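Long-range contacts in adhesion and penetration protein autotransporter (Haemophilus influenzae, PDB 3SYJ), which helps the bacterium adhere to and invade host cells by binding them directly, mediates bacterial aggregation by self-association, and is probably a serine protease: residues V125-A129 against V452-G456; T305-M309 against I356-A360; K490-T495 against I537-F543. Residues are numbered along the deposited sequence.

Interaction 1. Residues V125-A129 against V452-G456; sequences VTEAA and VSGRG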
loop_
_atom_site.group_PDB
_atom_site.type_symbol
_atom_site.label_atom_id
_atom_site.label_comp_id
_atom_site.label_asym_id
_atom_site.label_seq_id
_atom_site.Cartn_x
_atom_site.Cartn_y
_atom_site.Cartn_z
ATOM N N VAL A 125 3.274 -13.994 60.275
ATOM C CA VAL A 125 2.371 -13.145 59.503
ATOM C C VAL A 125 2.816 -13.069 58.048
ATOM O O VAL A 125 3.965 -12.753 57.764
ATOM C CB VAL A 125 2.276 -11.717 60.094
ATOM C CG1 VAL A 125 1.460 -10.805 59.163
ATOM C CG2 VAL A 125 1.686 -11.754 61.504
ATOM N N THR A 126 1.900 -13.354 57.129
ATOM C CA THR A 126 2.239 -13.438 55.710
ATOM C C THR A 126 1.819 -12.203 54.906
ATOM O O THR A 126 2.357 -11.945 53.832
ATOM C CB THR A 126 1.558 -14.655 55.066
ATOM O OG1 THR A 126 0.145 -14.587 55.311
ATOM C CG2 THR A 126 2.125 -15.972 55.639
ATOM N N GLU A 127 0.850 -11.446 55.417
ATOM C CA GLU A 127 0.216 -10.377 54.638
ATOM C C GLU A 127 1.082 -9.132 54.465
ATOM O O GLU A 127 0.850 -8.335 53.561
ATOM C CB GLU A 127 -1.135 -9.985 55.256
ATOM C CG GLU A 127 -2.261 -11.008 55.078
ATOM C CD GLU A 127 -2.168 -12.183 56.041
ATOM O OE1 GLU A 127 -1.310 -12.138 56.946
ATOM O OE2 GLU A 127 -2.954 -13.154 55.887
ATOM N N ALA A 128 2.075 -8.969 55.331
ATOM C CA ALA A 128 2.913 -7.774 55.323
ATOM C C ALA A 128 4.301 -8.049 55.894
ATOM O O ALA A 128 4.468 -8.902 56.775
ATOM C CB ALA A 128 2.235 -6.655 56.118
ATOM N N ALA A 129 5.291 -7.315 55.398
ATOM C CA ALA A 129 6.648 -7.409 55.909
ATOM C C ALA A 129 6.733 -6.592 57.185
ATOM O O ALA A 129 6.240 -5.471 57.233
ATOM C CB ALA A 129 7.629 -6.875 54.879
ATOM N N VAL A 452 -0.709 -13.762 49.329
ATOM C CA VAL A 452 -0.870 -12.447 49.947
ATOM C C VAL A 452 0.444 -11.683 50.013
ATOM O O VAL A 452 1.516 -12.282 50.094
ATOM C CB VAL A 452 -1.462 -12.532 51.374
ATOM C CG1 VAL A 452 -2.874 -13.087 51.339
ATOM C CG2 VAL A 452 -0.571 -13.371 52.278
ATOM N N SER A 453 0.327 -10.355 49.974
ATOM C CA SER A 453 1.445 -9.412 50.116
ATOM C C SER A 453 2.199 -9.144 48.823
ATOM O O SER A 453 3.126 -8.348 48.801
ATOM C CB SER A 453 2.515 -9.931 51.072
ATOM O OG SER A 453 3.549 -10.588 50.357
ATOM N N GLY A 454 1.801 -9.812 47.748
ATOM C CA GLY A 454 2.378 -9.556 46.444
ATOM C C GLY A 454 3.800 -10.072 46.270
ATOM O O GLY A 454 4.340 -10.018 45.175
ATOM N N ARG A 455 4.415 -10.575 47.335
ATOM C CA ARG A 455 5.798 -11.046 47.252
ATOM C C ARG A 455 5.900 -12.507 46.814
ATOM O O ARG A 455 6.961 -12.963 46.390
ATOM C CB ARG A 455 6.515 -10.881 48.598
ATOM C CG ARG A 455 6.584 -9.460 49.124
ATOM C CD ARG A 455 7.062 -9.454 50.582
ATOM N NE ARG A 455 6.102 -10.138 51.446
ATOM C CZ ARG A 455 6.320 -10.470 52.713
ATOM N NH1 ARG A 455 7.486 -10.190 53.296
ATOM N NH2 ARG A 455 5.363 -11.082 53.404
ATOM N N GLY A 456 4.802 -13.242 46.925
ATOM C CA GLY A 456 4.842 -14.687 46.768
ATOM C C GLY A 456 4.444 -15.240 45.413
ATOM O O GLY A 456 3.837 -14.550 44.594
HETATM O O HOH W 1 5.360 -11.339 56.202
#

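Interaction 2. Residues T305-M309 against I356-A360; sequences TLANM and INQGA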
loop_
_atom_site.group_PDB
_atom_site.type_symbol
_atom_site.label_atom_id
_atom_site.label_comp_id
_atom_site.label_asym_id
_atom_site.label_seq_id
_atom_site.Cartn_x
_atom_site.Cartn_y
_atom_site.Cartn_z
ATOM N N THR A 305 11.733 -27.824 72.988
ATOM C CA THR A 305 10.403 -27.674 73.586
ATOM C C THR A 305 9.345 -27.438 72.521
ATOM O O THR A 305 9.585 -26.724 71.548
ATOM C CB THR A 305 10.355 -26.531 74.615
ATOM O OG1 THR A 305 10.666 -25.287 73.970
ATOM C CG2 THR A 305 11.354 -26.782 75.727
ATOM N N LEU A 306 8.178 -28.049 72.711
ATOM C CA LEU A 306 7.099 -27.982 71.730
ATOM C C LEU A 306 5.794 -27.557 72.387
ATOM O O LEU A 306 5.769 -27.190 73.563
ATOM C CB LEU A 306 6.903 -29.344 71.055
ATOM C CG LEU A 306 8.123 -30.022 70.433
ATOM C CD1 LEU A 306 7.846 -31.498 70.206
ATOM C CD2 LEU A 306 8.514 -29.353 69.130
ATOM N N ALA A 307 4.708 -27.614 71.625
ATOM C CA ALA A 307 3.396 -27.360 72.186
ATOM C C ALA A 307 3.189 -28.325 73.336
ATOM O O ALA A 307 3.333 -29.532 73.167
ATOM C CB ALA A 307 2.323 -27.552 71.145
ATOM N N ASN A 308 2.855 -27.787 74.503
ATOM C CA ASN A 308 2.596 -28.611 75.675
ATOM C C ASN A 308 1.094 -28.764 75.965
ATOM O O ASN A 308 0.445 -27.840 76.453
ATOM C CB ASN A 308 3.341 -28.049 76.883
ATOM C CG ASN A 308 3.217 -28.933 78.096
ATOM O OD1 ASN A 308 2.379 -29.833 78.136
ATOM N ND2 ASN A 308 4.051 -28.684 79.098
ATOM N N MET A 309 0.548 -29.938 75.664
ATOM C CA MET A 309 -0.890 -30.174 75.766
ATOM C C MET A 309 -1.386 -30.287 77.199
ATOM O O MET A 309 -2.590 -30.236 77.448
ATOM C CB MET A 309 -1.274 -31.440 75.005
ATOM C CG MET A 309 -0.901 -31.390 73.544
ATOM S SD MET A 309 -1.802 -30.084 72.699
ATOM C CE MET A 309 -0.539 -29.542 71.558
ATOM N N ILE A 356 4.790 -33.731 64.794
ATOM C CA ILE A 356 5.334 -32.592 65.513
ATOM C C ILE A 356 4.348 -31.433 65.568
ATOM O O ILE A 356 3.866 -30.954 64.537
ATOM C CB ILE A 356 6.648 -32.104 64.888
ATOM C CG1 ILE A 356 7.730 -33.173 65.045
ATOM C CG2 ILE A 356 7.084 -30.787 65.532
ATOM C CD1 ILE A 356 8.211 -33.343 66.470
ATOM N N ASN A 357 4.044 -30.983 66.768
ATOM C CA ASN A 357 3.325 -29.763 67.029
ATOM C C ASN A 357 4.198 -28.808 67.818
ATOM O O ASN A 357 4.359 -28.911 68.999
ATOM C CB ASN A 357 2.018 -30.041 67.759
ATOM C CG ASN A 357 1.145 -28.822 67.908
ATOM O OD1 ASN A 357 1.512 -27.724 67.601
ATOM N ND2 ASN A 357 -0.028 -29.047 68.358
ATOM N N GLN A 358 4.769 -27.891 67.075
ATOM C CA GLN A 358 5.660 -26.889 67.568
ATOM C C GLN A 358 4.965 -25.732 68.321
ATOM O O GLN A 358 5.592 -24.920 68.920
ATOM C CB GLN A 358 6.472 -26.391 66.388
ATOM C CG GLN A 358 7.950 -26.401 66.583
ATOM C CD GLN A 358 8.736 -26.011 65.363
ATOM O OE1 GLN A 358 8.357 -26.281 64.265
ATOM N NE2 GLN A 358 9.820 -25.393 65.576
ATOM N N GLY A 359 3.657 -25.701 68.279
ATOM C CA GLY A 359 2.919 -24.616 68.845
ATOM C C GLY A 359 3.218 -23.306 68.176
ATOM O O GLY A 359 2.971 -23.161 67.016
ATOM N N ALA A 360 3.780 -22.366 68.918
ATOM C CA ALA A 360 4.104 -21.060 68.337
ATOM C C ALA A 360 5.526 -21.013 67.778
ATOM O O ALA A 360 5.950 -20.005 67.195
ATOM C CB ALA A 360 3.906 -19.952 69.360
#

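Interaction 3. Residues K490-T495 against I537-F543; sequences KRIQNT and IAYNGWF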
loop_
_atom_site.group_PDB
_atom_site.type_symbol
_atom_site.label_atom_id
_atom_site.label_comp_id
_atom_site.label_asym_id
_atom_site.label_seq_id
_atom_site.Cartn_x
_atom_site.Cartn_y
_atom_site.Cartn_z
ATOM N N LYS A 490 -14.675 -21.499 38.412
ATOM C CA LYS A 490 -16.034 -20.978 38.336
ATOM C C LYS A 490 -15.944 -19.468 38.523
ATOM O O LYS A 490 -16.293 -18.702 37.626
ATOM C CB LYS A 490 -16.914 -21.621 39.400
ATOM C CG LYS A 490 -17.110 -23.107 39.173
ATOM C CD LYS A 490 -17.754 -23.778 40.373
ATOM C CE LYS A 490 -17.693 -25.292 40.249
ATOM N NZ LYS A 490 -17.764 -25.942 41.586
ATOM N N ARG A 491 -15.456 -19.048 39.686
ATOM C CA ARG A 491 -14.991 -17.677 39.870
ATOM C C ARG A 491 -13.612 -17.687 40.525
ATOM O O ARG A 491 -13.284 -18.595 41.297
ATOM C CB ARG A 491 -15.975 -16.850 40.704
ATOM C CG ARG A 491 -16.323 -17.437 42.053
ATOM C CD ARG A 491 -17.301 -16.534 42.831
ATOM N NE ARG A 491 -16.566 -15.573 43.634
ATOM C CZ ARG A 491 -16.251 -15.755 44.911
ATOM N NH1 ARG A 491 -16.634 -16.849 45.556
ATOM N NH2 ARG A 491 -15.556 -14.832 45.546
ATOM N N ILE A 492 -12.793 -16.691 40.210
ATOM C CA ILE A 492 -11.500 -16.567 40.866
ATOM C C ILE A 492 -11.656 -15.666 42.085
ATOM O O ILE A 492 -12.144 -14.547 41.972
ATOM C CB ILE A 492 -10.426 -15.991 39.915
ATOM C CG1 ILE A 492 -10.364 -16.799 38.615
ATOM C CG2 ILE A 492 -9.054 -15.992 40.579
ATOM C CD1 ILE A 492 -9.525 -16.136 37.537
ATOM N N GLN A 493 -11.273 -16.161 43.256
ATOM C CA GLN A 493 -11.257 -15.327 44.448
ATOM C C GLN A 493 -10.060 -14.399 44.377
ATOM O O GLN A 493 -8.913 -14.846 44.317
ATOM C CB GLN A 493 -11.166 -16.179 45.703
ATOM C CG GLN A 493 -12.334 -17.104 45.893
ATOM C CD GLN A 493 -12.363 -17.672 47.288
ATOM O OE1 GLN A 493 -12.553 -16.942 48.256
ATOM N NE2 GLN A 493 -12.163 -18.985 47.401
ATOM N N ASN A 494 -10.332 -13.105 44.368
ATOM C CA ASN A 494 -9.272 -12.125 44.294
ATOM C C ASN A 494 -9.737 -10.858 44.981
ATOM O O ASN A 494 -10.929 -10.562 44.997
ATOM C CB ASN A 494 -8.893 -11.843 42.836
ATOM C CG ASN A 494 -10.010 -11.170 42.065
ATOM O OD1 ASN A 494 -11.034 -11.791 41.765
ATOM N ND2 ASN A 494 -9.818 -9.898 41.733
ATOM N N THR A 495 -8.783 -10.129 45.550
ATOM C CA THR A 495 -9.052 -8.920 46.325
ATOM C C THR A 495 -8.688 -7.632 45.577
ATOM O O THR A 495 -9.396 -6.631 45.695
ATOM C CB THR A 495 -8.291 -8.938 47.680
ATOM O OG1 THR A 495 -8.948 -9.827 48.590
ATOM C CG2 THR A 495 -8.259 -7.551 48.299
ATOM N N ILE A 537 -19.286 -11.835 37.958
ATOM C CA ILE A 537 -18.058 -12.111 38.685
ATOM C C ILE A 537 -17.000 -11.178 38.142
ATOM O O ILE A 537 -17.159 -10.623 37.058
ATOM C CB ILE A 537 -17.590 -13.571 38.534
ATOM C CG1 ILE A 537 -17.235 -13.886 37.077
ATOM C CG2 ILE A 537 -18.653 -14.514 39.057
ATOM C CD1 ILE A 537 -16.852 -15.340 36.826
ATOM N N ALA A 538 -15.920 -10.994 38.890
ATOM C CA ALA A 538 -14.926 -10.020 38.490
ATOM C C ALA A 538 -13.528 -10.481 38.843
ATOM O O ALA A 538 -13.333 -11.274 39.762
ATOM C CB ALA A 538 -15.222 -8.674 39.148
ATOM N N TYR A 539 -12.554 -9.976 38.100
ATOM C CA TYR A 539 -11.164 -10.255 38.386
ATOM C C TYR A 539 -10.410 -8.933 38.368
ATOM O O TYR A 539 -10.311 -8.285 37.331
ATOM C CB TYR A 539 -10.592 -11.219 37.341
ATOM C CG TYR A 539 -9.133 -11.561 37.549
ATOM C CD1 TYR A 539 -8.731 -12.316 38.643
ATOM C CD2 TYR A 539 -8.157 -11.148 36.638
ATOM C CE1 TYR A 539 -7.399 -12.637 38.839
ATOM C CE2 TYR A 539 -6.818 -11.466 36.824
ATOM C CZ TYR A 539 -6.448 -12.213 37.929
ATOM O OH TYR A 539 -5.127 -12.546 38.149
ATOM N N ASN A 540 -9.884 -8.538 39.522
ATOM C CA ASN A 540 -9.203 -7.255 39.660
ATOM C C ASN A 540 -7.736 -7.278 39.230
ATOM O O ASN A 540 -7.074 -6.234 39.201
ATOM C CB ASN A 540 -9.270 -6.790 41.115
ATOM C CG ASN A 540 -10.669 -6.417 41.546
ATOM O OD1 ASN A 540 -11.644 -7.068 41.165
ATOM N ND2 ASN A 540 -10.779 -5.360 42.348
ATOM N N GLY A 541 -7.225 -8.463 38.902
ATOM C CA GLY A 541 -5.798 -8.643 38.702
ATOM C C GLY A 541 -5.308 -8.718 37.266
ATOM O O GLY A 541 -5.939 -8.189 36.342
ATOM N N TRP A 542 -4.163 -9.383 37.097
ATOM C CA TRP A 542 -3.488 -9.507 35.809
ATOM C C TRP A 542 -3.512 -10.927 35.237
ATOM O O TRP A 542 -3.446 -11.911 35.981
ATOM C CB TRP A 542 -2.027 -9.044 35.925
ATOM C CG TRP A 542 -1.883 -7.565 35.853
ATOM C CD1 TRP A 542 -1.959 -6.684 36.892
ATOM C CD2 TRP A 542 -1.656 -6.783 34.678
ATOM N NE1 TRP A 542 -1.794 -5.404 36.438
ATOM C CE2 TRP A 542 -1.606 -5.434 35.080
ATOM C CE3 TRP A 542 -1.492 -7.091 33.325
ATOM C CZ2 TRP A 542 -1.395 -4.389 34.178
ATOM C CZ3 TRP A 542 -1.280 -6.054 32.426
ATOM C CH2 TRP A 542 -1.238 -4.718 32.858
ATOM N N PHE A 543 -3.616 -11.008 33.912
ATOM C CA PHE A 543 -3.357 -12.234 33.157
ATOM C C PHE A 543 -2.128 -12.017 32.292
ATOM O O PHE A 543 -2.144 -11.201 31.375
ATOM C CB PHE A 543 -4.545 -12.596 32.268
ATOM C CG PHE A 543 -5.729 -13.109 33.024
ATOM C CD1 PHE A 543 -5.710 -14.377 33.578
ATOM C CD2 PHE A 543 -6.858 -12.329 33.185
ATOM C CE1 PHE A 543 -6.794 -14.857 34.283
ATOM C CE2 PHE A 543 -7.957 -12.806 33.889
ATOM C CZ PHE A 543 -7.924 -14.072 34.437
HETATM O O HOH W 2 -13.558 -14.150 38.951
#

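Interaction 1. Residues V125-A129 against V452-G456
Val125 takes part through its backbone: its O accepts at 2.5 Å from water 1, which also donates to Ala128 O at 2.7 Å and accepts from Arg455 NH2 at 2.8 Å. Thr126 comes next, its OG1 3.3 Å from Val452 CG2; that hydroxyl is hydrogen-bonded to Ser425. Thr126 O receives a weak hydrogen bond from Arg455 NH2 (3.2 Å) near the guanidinium plane and lies 3.4 Å from Ser453 CB. The loop 125-129 belongs to the N-terminal S6 peptidase domain, whereas 452-456 rounds a corner of the passenger's parallel beta-helix, so this is one of the places where the protease domain rests on the solenoid. At this corner Ser453 forms an ST turn, OG accepting from Arg455 N at 3.1 Å; Ser453 OG also accepts a hydrogen bond from Arg455 NE at 2.8 Å, which holds the long side chain bent back over the turn, and Gly427 is a further partner of the hydroxyl. Glu127 packs its CG 4.0 Å from Val452 CG2 while Glu127 OE1 is hydrogen-bonded to Tyr96 OH, and Glu127 O sits 3.4 Å from Ser453 CB. Past Ala128, the backbone N of Ala129 lies over one face of the Arg455 guanidinium, with Ala129 CB 3.7 Å from Arg455 NH1.

Interaction 2. Residues T305-M309 against I356-A360
One direct hydrogen bond joins the segments: Ala307 N donates to Asn357 O at 2.9 Å, at an angle of 153°. It links the end region of strand 301-308 to the point where the chain leaves the short strand 356-357. The touching parts, 306-309 and 356-359, run 79° apart, so this is a single backbone link and no ladder of a shared sheet. A second polar bond shapes the receiving side: Asn357 OD1 accepts from Gly359 N at 3.0 Å, closing an Asx turn. Close packing fills the rest. Ala307 CB points at the turn, 3.7 Å from Gly359 N and 3.6 Å from Asn357 OD1, and a CB on Gly359 would come within 3.3 Å of Ala307 CB; the positive phi of Gly359 suits glycine too. Leu306 lies alongside, with CB 3.3 Å from Asn357 O, CD2 4.1 Å from Ile356 CG2 and CD2 3.9 Å from Gln358 CG. Met309 CE rests 3.3 Å from Asn357 ND2. The amide of Gln358 is engaged by Trp379 and by Glu338 O. The contact thus sets an antiparallel strand at the N-terminal end of the beta-helix, 301-308, against the turn after strand 356-357, which pairs in parallel with 379-380. With one backbone hydrogen bond, a small apolar patch and no charge pair between the segments, the contact probably rests largely on the fit of Leu306 and Ala307 against that turn.

Interaction 3. Residues K490-T495 against I537-F543
Asn494, Ile492 and Ile537 lose the most surface here. Asn494 faces the bend that follows strand 536-539: its CA-to-CB bond points toward the second segment, and its CG lies 3.8 Å from Tyr539 CD1. Ile492 supplies the apolar part: its CD1 lies 4.1 Å from Tyr539 CD1 and also 4.1 Å from Phe543 CZ, at the edge of the phenylalanine ring. A hydrogen bond within the turn, Tyr539 OH to Trp542 O at 2.8 Å, helps hold the tyrosine across it, and an ideal CB on Gly541 would collide with that hydroxyl. Ile537 meets the start of the first segment, with CD1 3.5 Å from Lys490 O and CG2 3.9 Å from Arg491 CB. Water 2 bridges the backbones, accepting from Ile492 N at 2.9 Å and donating to Ala538 O at 3.0 Å. Arg491 sends its charged end to Asp532 and to Asp90 of the protease region. The contact is made between coils of the beta-helix: strand 493-494 follows 471-473 as the last strand of a nine-stranded parallel sheet, strand 510-514 adds Ile514 beside Ile492, Ile537 and Phe543, strand 499-502 packs against Tyr539 and Phe543, and strand 567-575 pairs with strands 536-539 and 542-543.

How the interactions relate
All three contacts reach the same large mixed sheet of the beta-helix, but they use it differently. Interaction 1 is partly buried and joins the protease domain to the solenoid from outside, through polar backbone atoms, one arginine, a water and the apolar packing of Val452. Interactions 2 and 3 are buried and join parts of the solenoid: interaction 2 near its N-terminal end, with one backbone hydrogen bond and the packing of Leu306 and Ala307 on a turn, interaction 3 further along, with apolar and aromatic packing and a bridging water. Interaction 2 is nested within the loop closed by interaction 1, and interaction 3 follows both. Centres of interactions 1 and 3 are about 18 Å apart, those of 2 and 3 about 38 Å.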